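Local coordinates for GH18 chiitnase (Pseudoalteromonas aurantia, PDB 6K7Z), which probably hydrolyses internal glycosidic bonds of chitin, as an endo-acting chitinase of glycoside hydrolase family 18, at residues 112-124 with 157-170. Sequence-based numbering, arbitrary orientation.
Sequences VDIDYEDTAAFTG and QPPYLEQGGYMAGY
F122 drives the edge of its ring into the face of Y160, a T-shaped pair with the planes at 89° and CE2 of F122 only 3.6 Å from CG of Y160. With no side chain, G169 can bring its CA directly over one face of the same phenyl, 3.5 Å from the F122 ring centroid. CZ of F122 meets CD1 of Y170 at 3.8 Å. Over the opposite face of Y160, CB of Q157 lies more loosely. The Y160 hydroxyl shares a hydrogen bond of 2.8 Å with OG1 of T119, the one direct hydrogen bond between the segments, and T119 turns OG1 anti to its carbonyl carbon (chi1 -56°) to reach it. CG2 of T119 also packs closely, 3.5 Å from CG of M167. An alanine at Y160 would remove the surface F122 abuts and is likely to leave T119 OG1 without its mate and F122 freer to shift.

The fit is looser where CG2 of T123 lies over the face of the exposed Y166 ring, 4.0 Å from its centroid. Near the strand, water takes over: one molecule joins the carbonyls of I114 (weakly) and Y116 to Y170 OH, while two more link NE2 of Q157 to the carbonyls of Y116 and E117; OE1 of Q157 is hydrogen-bonded to N191. Segment 112-124 carries D113, D115 and E117 of the family 18 DxxDxDxE signature, so this watery E117–Q157 side probably borders the active site.

The contact lies beyond strand 111-115 of the TIM barrel, packing the loop and 3-10 turn after it against the loop before helix 169-177 and that helix's first residues. L134 of helix 130-144 touches Y116, F122 and Y170, while H154, on the adjacent parallel strand 151-154, hydrogen-bonds Y170 OH.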
loop_
_atom_site.group_PDB
_atom_site.type_symbol
_atom_site.label_atom_id
_atom_site.label_comp_id
_atom_site.label_asym_id
_atom_site.label_seq_id
_atom_site.Cartn_x
_atom_site.Cartn_y
_atom_site.Cartn_z
ATOM N N VAL A 112 -9.112 -2.865 1.213
ATOM C CA VAL A 112 -8.640 -1.572 0.733
ATOM C C VAL A 112 -7.202 -1.375 1.169
ATOM O O VAL A 112 -6.837 -1.684 2.308
ATOM C CB VAL A 112 -9.491 -0.400 1.259
ATOM C CG1 VAL A 112 -8.973 0.931 0.707
ATOM C CG2 VAL A 112 -10.931 -0.571 0.887
ATOM N N ASP A 113 -6.400 -0.826 0.270
ATOM C CA ASP A 113 -5.087 -0.291 0.581
ATOM C C ASP A 113 -5.187 1.226 0.532
ATOM O O ASP A 113 -5.653 1.782 -0.461
ATOM C CB ASP A 113 -4.058 -0.797 -0.432
ATOM C CG ASP A 113 -2.672 -0.220 -0.214
ATOM O OD1 ASP A 113 -2.036 -0.522 0.823
ATOM O OD2 ASP A 113 -2.194 0.515 -1.110
ATOM N N ILE A 114 -4.782 1.893 1.606
ATOM C CA ILE A 114 -4.885 3.341 1.701
ATOM C C ILE A 114 -3.508 3.880 1.354
ATOM O O ILE A 114 -2.607 3.906 2.194
ATOM C CB ILE A 114 -5.360 3.797 3.082
ATOM C CG1 ILE A 114 -6.802 3.321 3.297
ATOM C CG2 ILE A 114 -5.247 5.310 3.219
ATOM C CD1 ILE A 114 -7.241 3.394 4.731
ATOM N N ASP A 115 -3.335 4.278 0.095
ATOM C CA ASP A 115 -2.045 4.768 -0.380
ATOM C C ASP A 115 -2.046 6.289 -0.266
ATOM O O ASP A 115 -2.227 7.024 -1.239
ATOM C CB ASP A 115 -1.793 4.292 -1.804
ATOM C CG ASP A 115 -0.400 4.645 -2.312
ATOM O OD1 ASP A 115 0.379 5.287 -1.575
ATOM O OD2 ASP A 115 -0.072 4.269 -3.458
ATOM N N TYR A 116 -1.823 6.756 0.957
ATOM C CA TYR A 116 -1.933 8.166 1.318
ATOM C C TYR A 116 -0.550 8.811 1.302
ATOM O O TYR A 116 0.350 8.370 2.025
ATOM C CB TYR A 116 -2.573 8.284 2.698
ATOM C CG TYR A 116 -2.697 9.678 3.250
ATOM C CD1 TYR A 116 -3.821 10.436 2.994
ATOM C CD2 TYR A 116 -1.703 10.222 4.065
ATOM C CE1 TYR A 116 -3.958 11.710 3.519
ATOM C CE2 TYR A 116 -1.832 11.502 4.600
ATOM C CZ TYR A 116 -2.970 12.236 4.325
ATOM O OH TYR A 116 -3.131 13.506 4.846
ATOM N N GLU A 117 -0.390 9.871 0.493
ATOM C CA GLU A 117 0.917 10.500 0.291
ATOM C C GLU A 117 0.892 12.012 0.545
ATOM O O GLU A 117 1.804 12.725 0.115
ATOM C CB GLU A 117 1.424 10.200 -1.126
ATOM C CG GLU A 117 1.203 8.734 -1.568
ATOM C CD GLU A 117 2.148 8.278 -2.690
ATOM O OE1 GLU A 117 2.787 9.143 -3.311
ATOM O OE2 GLU A 117 2.261 7.056 -2.938
ATOM N N ASP A 118 -0.123 12.527 1.243
ATOM C CA ASP A 118 -0.267 13.976 1.435
ATOM C C ASP A 118 0.565 14.404 2.643
ATOM O O ASP A 118 0.066 14.660 3.743
ATOM C CB ASP A 118 -1.735 14.360 1.587
ATOM C CG ASP A 118 -1.940 15.870 1.620
ATOM O OD1 ASP A 118 -0.983 16.618 1.315
ATOM O OD2 ASP A 118 -3.049 16.304 1.958
ATOM N N THR A 119 1.876 14.496 2.412
ATOM C CA THR A 119 2.821 14.770 3.488
ATOM C C THR A 119 2.524 16.097 4.180
ATOM O O THR A 119 2.694 16.222 5.402
ATOM C CB THR A 119 4.234 14.766 2.909
ATOM O OG1 THR A 119 4.459 13.513 2.248
ATOM C CG2 THR A 119 5.275 14.974 4.002
ATOM N N ALA A 120 2.088 17.104 3.416
ATOM C CA ALA A 120 1.862 18.422 4.000
ATOM C C ALA A 120 0.786 18.404 5.075
ATOM O O ALA A 120 0.748 19.313 5.909
ATOM C CB ALA A 120 1.482 19.432 2.918
ATOM N N ALA A 121 -0.094 17.404 5.076
ATOM C CA ALA A 121 -1.097 17.325 6.130
ATOM C C ALA A 121 -0.532 16.817 7.450
ATOM O O ALA A 121 -1.247 16.841 8.457
ATOM C CB ALA A 121 -2.270 16.445 5.680
ATOM N N PHE A 122 0.730 16.379 7.483
ATOM C CA PHE A 122 1.403 16.066 8.739
ATOM C C PHE A 122 2.264 17.220 9.247
ATOM O O PHE A 122 2.829 17.111 10.339
ATOM C CB PHE A 122 2.297 14.819 8.591
ATOM C CG PHE A 122 1.560 13.562 8.184
ATOM C CD1 PHE A 122 0.233 13.348 8.550
ATOM C CD2 PHE A 122 2.214 12.588 7.441
ATOM C CE1 PHE A 122 -0.420 12.173 8.180
ATOM C CE2 PHE A 122 1.583 11.426 7.065
ATOM C CZ PHE A 122 0.254 11.209 7.424
ATOM N N THR A 123 2.393 18.308 8.478
ATOM C CA THR A 123 3.239 19.446 8.836
ATOM C C THR A 123 2.454 20.720 9.114
ATOM O O THR A 123 3.058 21.796 9.198
ATOM C CB THR A 123 4.248 19.742 7.729
ATOM O OG1 THR A 123 3.542 20.194 6.559
ATOM C CG2 THR A 123 5.058 18.506 7.397
ATOM N N GLY A 124 1.134 20.639 9.239
ATOM C CA GLY A 124 0.365 21.841 9.474
ATOM C C GLY A 124 0.175 22.736 8.269
ATOM O O GLY A 124 -0.315 23.857 8.428
ATOM N N GLN A 157 5.268 6.261 3.633
ATOM C CA GLN A 157 6.676 6.484 3.353
ATOM C C GLN A 157 7.457 6.585 4.659
ATOM O O GLN A 157 6.879 6.873 5.712
ATOM C CB GLN A 157 6.834 7.748 2.518
ATOM C CG GLN A 157 6.182 7.589 1.154
ATOM C CD GLN A 157 5.946 8.906 0.467
ATOM O OE1 GLN A 157 6.890 9.591 0.069
ATOM N NE2 GLN A 157 4.680 9.273 0.324
ATOM N N PRO A 158 8.761 6.315 4.630
ATOM C CA PRO A 158 9.529 6.183 5.874
ATOM C C PRO A 158 9.417 7.399 6.784
ATOM O O PRO A 158 9.297 7.225 8.003
ATOM C CB PRO A 158 10.970 5.977 5.379
ATOM C CG PRO A 158 10.791 5.228 4.093
ATOM C CD PRO A 158 9.534 5.834 3.465
ATOM N N PRO A 159 9.462 8.639 6.266
ATOM C CA PRO A 159 9.378 9.782 7.200
ATOM C C PRO A 159 8.117 9.775 8.041
ATOM O O PRO A 159 8.121 10.303 9.162
ATOM C CB PRO A 159 9.429 11.005 6.275
ATOM C CG PRO A 159 10.182 10.537 5.078
ATOM C CD PRO A 159 9.737 9.103 4.890
ATOM N N TYR A 160 7.043 9.167 7.536
ATOM C CA TYR A 160 5.787 9.121 8.271
ATOM C C TYR A 160 5.898 8.325 9.564
ATOM O O TYR A 160 5.051 8.494 10.453
ATOM C CB TYR A 160 4.696 8.494 7.413
ATOM C CG TYR A 160 4.318 9.221 6.136
ATOM C CD1 TYR A 160 4.870 10.456 5.793
ATOM C CD2 TYR A 160 3.404 8.649 5.262
ATOM C CE1 TYR A 160 4.493 11.097 4.611
ATOM C CE2 TYR A 160 3.024 9.279 4.100
ATOM C CZ TYR A 160 3.572 10.491 3.772
ATOM O OH TYR A 160 3.168 11.089 2.601
ATOM N N LEU A 161 6.901 7.452 9.672
ATOM C CA LEU A 161 7.039 6.489 10.761
ATOM C C LEU A 161 8.232 6.779 11.669
ATOM O O LEU A 161 8.538 5.980 12.562
ATOM C CB LEU A 161 7.162 5.076 10.185
ATOM C CG LEU A 161 5.900 4.554 9.485
ATOM C CD1 LEU A 161 6.206 3.396 8.550
ATOM C CD2 LEU A 161 4.857 4.148 10.505
ATOM N N GLU A 162 8.903 7.903 11.470
ATOM C CA GLU A 162 10.095 8.253 12.231
ATOM C C GLU A 162 9.669 8.916 13.537
ATOM O O GLU A 162 9.212 10.064 13.539
ATOM C CB GLU A 162 10.988 9.163 11.394
ATOM C CG GLU A 162 11.683 8.424 10.244
ATOM C CD GLU A 162 12.778 7.508 10.747
ATOM O OE1 GLU A 162 13.607 7.990 11.548
ATOM O OE2 GLU A 162 12.809 6.316 10.366
ATOM N N GLN A 163 9.791 8.178 14.638
ATOM C CA GLN A 163 9.515 8.713 15.971
ATOM C C GLN A 163 10.165 10.075 16.152
ATOM O O GLN A 163 11.365 10.236 15.913
ATOM C CB GLN A 163 10.022 7.740 17.035
ATOM C CG GLN A 163 9.708 8.147 18.471
ATOM C CD GLN A 163 8.253 7.903 18.854
ATOM O OE1 GLN A 163 7.495 8.843 19.120
ATOM N NE2 GLN A 163 7.863 6.636 18.904
ATOM N N GLY A 164 9.369 11.068 16.511
ATOM C CA GLY A 164 9.894 12.395 16.707
ATOM C C GLY A 164 10.062 13.254 15.481
ATOM O O GLY A 164 10.366 14.385 15.580
ATOM N N GLY A 165 9.835 12.689 14.313
ATOM C CA GLY A 165 9.982 13.427 13.081
ATOM C C GLY A 165 8.944 14.488 12.801
ATOM O O GLY A 165 7.879 14.394 13.292
ATOM N N TYR A 166 9.305 15.436 11.965
ATOM C CA TYR A 166 8.475 16.551 11.532
ATOM C C TYR A 166 7.304 16.137 10.650
ATOM O O TYR A 166 6.371 16.848 10.520
ATOM C CB TYR A 166 9.324 17.551 10.758
ATOM C CG TYR A 166 8.652 18.802 10.149
ATOM C CD1 TYR A 166 8.066 19.762 10.934
ATOM C CD2 TYR A 166 8.673 19.038 8.786
ATOM C CE1 TYR A 166 7.500 20.902 10.391
ATOM C CE2 TYR A 166 8.094 20.175 8.220
ATOM C CZ TYR A 166 7.499 21.106 9.039
ATOM O OH TYR A 166 6.936 22.257 8.490
ATOM N N MET A 167 7.395 14.971 10.038
ATOM C CA MET A 167 6.350 14.527 9.155
ATOM C C MET A 167 5.822 13.159 9.611
ATOM O O MET A 167 5.271 12.464 8.824
ATOM C CB MET A 167 6.968 14.271 7.775
ATOM C CG MET A 167 7.234 15.422 6.927
ATOM S SD MET A 167 8.928 15.810 7.089
ATOM C CE MET A 167 9.663 14.773 5.891
ATOM N N ALA A 168 6.013 12.821 10.877
ATOM C CA ALA A 168 5.734 11.470 11.353
ATOM C C ALA A 168 4.262 11.239 11.678
ATOM O O ALA A 168 3.924 10.722 12.749
ATOM C CB ALA A 168 6.585 11.162 12.581
ATOM N N GLY A 169 3.385 11.583 10.741
ATOM C CA GLY A 169 1.962 11.424 10.972
ATOM C C GLY A 169 1.540 10.003 11.291
ATOM O O GLY A 169 0.605 9.792 12.064
ATOM N N TYR A 170 2.219 9.004 10.714
ATOM C CA TYR A 170 1.784 7.629 10.934
ATOM C C TYR A 170 2.179 7.080 12.294
ATOM O O TYR A 170 1.631 6.052 12.704
ATOM C CB TYR A 170 2.321 6.709 9.833
ATOM C CG TYR A 170 1.326 6.527 8.733
ATOM C CD1 TYR A 170 1.162 7.495 7.757
ATOM C CD2 TYR A 170 0.512 5.401 8.688
ATOM C CE1 TYR A 170 0.244 7.327 6.738
ATOM C CE2 TYR A 170 -0.437 5.232 7.671
ATOM C CZ TYR A 170 -0.555 6.203 6.708
ATOM O OH TYR A 170 -1.475 6.076 5.699
HETATM O O HOH W 1 -0.104 5.769 3.273
HETATM O O HOH W 2 2.800 7.220 1.438
HETATM O O HOH W 3 4.390 12.082 -0.891
#